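Local coordinates for acyl-CoA hydrolase (Bacillus cereus, PDB 1Y7U), which hydrolyses the thioester bond of acyl-coenzyme A, probably with long-chain fatty acyl groups among its substrates, and binds coenzyme A and calcium, at the interface of chains A and B. Sequence-based numbering; all coordinates share one arbitrary frame. Chains: chain A/B, Acyl-CoA hydrolase.

The interface of chains A and B. Residues chain A 55-56, 59; chain B 81, 105-108, 110.
Two arginines from the C-terminal end of helix 39-58 and the loop just after it close on one carboxylate of the neighbouring subunit. B:Glu105 stands near the end of strand 95-106, its CG anti to the backbone N (chi1 176°) and the rest of the chain extended, so the carboxylate is carried straight out to chain A. A:Arg56, also extended from CG to NE, crosses it at about a right angle. The two flat groups are turned only 23° from each other, and NH2 of A:Arg56 makes a salt bridge of 2.7 Å to OE2 of B:Glu105, meeting that oxygen nearly along its C-O axis. The NE of A:Arg56, 2.9 Å from the same OE2 of B:Glu105, adds a weak hydrogen bond, so both nitrogens converge on one oxygen; both bonds are bent, and OE2 sits out of the plane of the A:Arg56 guanidinium.

A:Arg59 takes the other oxygen in a different way. Its chain bends at chi2 and chi3 and brings the guanidinium round almost upright to the carboxylate, the planes 76° apart. OE1 of B:Glu105 lies at the guanidinium edge, 3.2 Å from NH2 of A:Arg59 in a fairly straight bond, but the donor comes from above the carboxylate plane. NE and NH2 of A:Arg59 also straddle the carbonyl O of B:Leu107 in weak hydrogen bonds, the one from NE spanning 3.1 Å. One face of this guanidinium packs on CA of B:Gly110, while over the centre of the opposite face sits the carbonyl O of A:Arg56, which may help to fix its rotation. With two guanidinium groups on one carboxylate, B:Glu105 would be expected to stay ionised.

The patch thus ties the end of a helix in one hotdog-fold subunit to the strand end and the loop after it in another. Its two-fold twin repeats the clamp, probably helping to hold this pair together in the deposited six-chain assembly.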
loop_
_atom_site.group_PDB
_atom_site.type_symbol
_atom_site.label_atom_id
_atom_site.label_comp_id
_atom_site.label_asym_id
_atom_site.label_seq_id
_atom_site.Cartn_x
_atom_site.Cartn_y
_atom_site.Cartn_z
ATOM N N SER A 55 -4.786 -23.824 0.243
ATOM C CA SER A 55 -5.963 -23.902 1.091
ATOM C C SER A 55 -7.206 -24.414 0.368
ATOM O O SER A 55 -8.081 -25.015 0.990
ATOM C CB SER A 55 -6.236 -22.553 1.741
ATOM O OG SER A 55 -6.291 -21.544 0.767
ATOM N N ARG A 56 -7.300 -24.190 -0.936
ATOM C CA ARG A 56 -8.453 -24.698 -1.667
ATOM C C ARG A 56 -8.427 -26.225 -1.654
ATOM O O ARG A 56 -9.450 -26.880 -1.462
ATOM C CB ARG A 56 -8.452 -24.201 -3.111
ATOM C CG ARG A 56 -9.257 -22.946 -3.309
ATOM C CD ARG A 56 -9.343 -22.550 -4.767
ATOM N NE ARG A 56 -10.201 -21.380 -4.922
ATOM C CZ ARG A 56 -10.318 -20.661 -6.036
ATOM N NH1 ARG A 56 -9.624 -20.985 -7.120
ATOM N NH2 ARG A 56 -11.133 -19.611 -6.062
ATOM N N ARG A 59 -8.313 -27.191 2.321
ATOM C CA ARG A 59 -9.420 -26.640 3.093
ATOM C C ARG A 59 -8.903 -26.447 4.517
ATOM O O ARG A 59 -9.668 -26.478 5.477
ATOM C CB ARG A 59 -10.613 -27.597 3.101
ATOM C CG ARG A 59 -10.975 -28.159 1.740
ATOM C CD ARG A 59 -12.109 -27.415 1.046
ATOM N NE ARG A 59 -11.772 -26.038 0.705
ATOM C CZ ARG A 59 -12.069 -25.463 -0.458
ATOM N NH1 ARG A 59 -12.702 -26.152 -1.402
ATOM N NH2 ARG A 59 -11.753 -24.193 -0.672
ATOM N N CYS B 81 -12.436 -15.847 0.182
ATOM C CA CYS B 81 -11.463 -15.348 -0.763
ATOM C C CYS B 81 -12.365 -14.845 -1.887
ATOM O O CYS B 81 -13.437 -15.399 -2.105
ATOM C CB CYS B 81 -10.514 -16.452 -1.233
ATOM S SG CYS B 81 -11.297 -17.809 -2.063
ATOM N N GLU B 105 -15.887 -17.175 -2.000
ATOM C CA GLU B 105 -15.742 -18.596 -1.706
ATOM C C GLU B 105 -15.270 -18.869 -0.289
ATOM O O GLU B 105 -14.292 -18.293 0.187
ATOM C CB GLU B 105 -14.791 -19.257 -2.709
ATOM C CG GLU B 105 -14.495 -20.730 -2.424
ATOM C CD GLU B 105 -13.366 -21.285 -3.293
ATOM O OE1 GLU B 105 -12.926 -22.440 -3.061
ATOM O OE2 GLU B 105 -12.920 -20.563 -4.214
ATOM N N TYR B 106 -15.972 -19.771 0.381
ATOM C CA TYR B 106 -15.632 -20.117 1.744
ATOM C C TYR B 106 -14.374 -20.958 1.865
ATOM O O TYR B 106 -14.290 -22.051 1.313
ATOM C CB TYR B 106 -16.781 -20.853 2.396
ATOM C CG TYR B 106 -16.685 -20.726 3.869
ATOM C CD1 TYR B 106 -16.239 -21.778 4.653
ATOM C CD2 TYR B 106 -16.980 -19.517 4.481
ATOM C CE1 TYR B 106 -16.093 -21.629 6.013
ATOM C CE2 TYR B 106 -16.836 -19.351 5.835
ATOM C CZ TYR B 106 -16.394 -20.412 6.603
ATOM O OH TYR B 106 -16.285 -20.258 7.969
ATOM N N LEU B 107 -13.408 -20.462 2.625
ATOM C CA LEU B 107 -12.143 -21.159 2.793
ATOM C C LEU B 107 -12.214 -22.628 3.235
ATOM O O LEU B 107 -11.763 -23.516 2.506
ATOM C CB LEU B 107 -11.234 -20.352 3.731
ATOM C CG LEU B 107 -10.883 -18.958 3.162
ATOM C CD1 LEU B 107 -10.062 -18.148 4.164
ATOM C CD2 LEU B 107 -10.119 -19.112 1.852
ATOM N N ILE B 108 -12.788 -22.904 4.398
ATOM C CA ILE B 108 -12.837 -24.287 4.856
ATOM C C ILE B 108 -13.988 -25.139 4.325
ATOM O O ILE B 108 -13.935 -26.361 4.410
ATOM C CB ILE B 108 -12.816 -24.368 6.415
ATOM C CG1 ILE B 108 -14.109 -23.811 7.012
ATOM C CG2 ILE B 108 -11.628 -23.590 6.956
ATOM C CD1 ILE B 108 -15.319 -24.730 6.881
ATOM N N GLY B 110 -15.568 -24.561 1.016
ATOM C CA GLY B 110 -15.702 -24.551 -0.433
ATOM C C GLY B 110 -16.963 -23.906 -0.998
ATOM O O GLY B 110 -17.124 -23.833 -2.215
#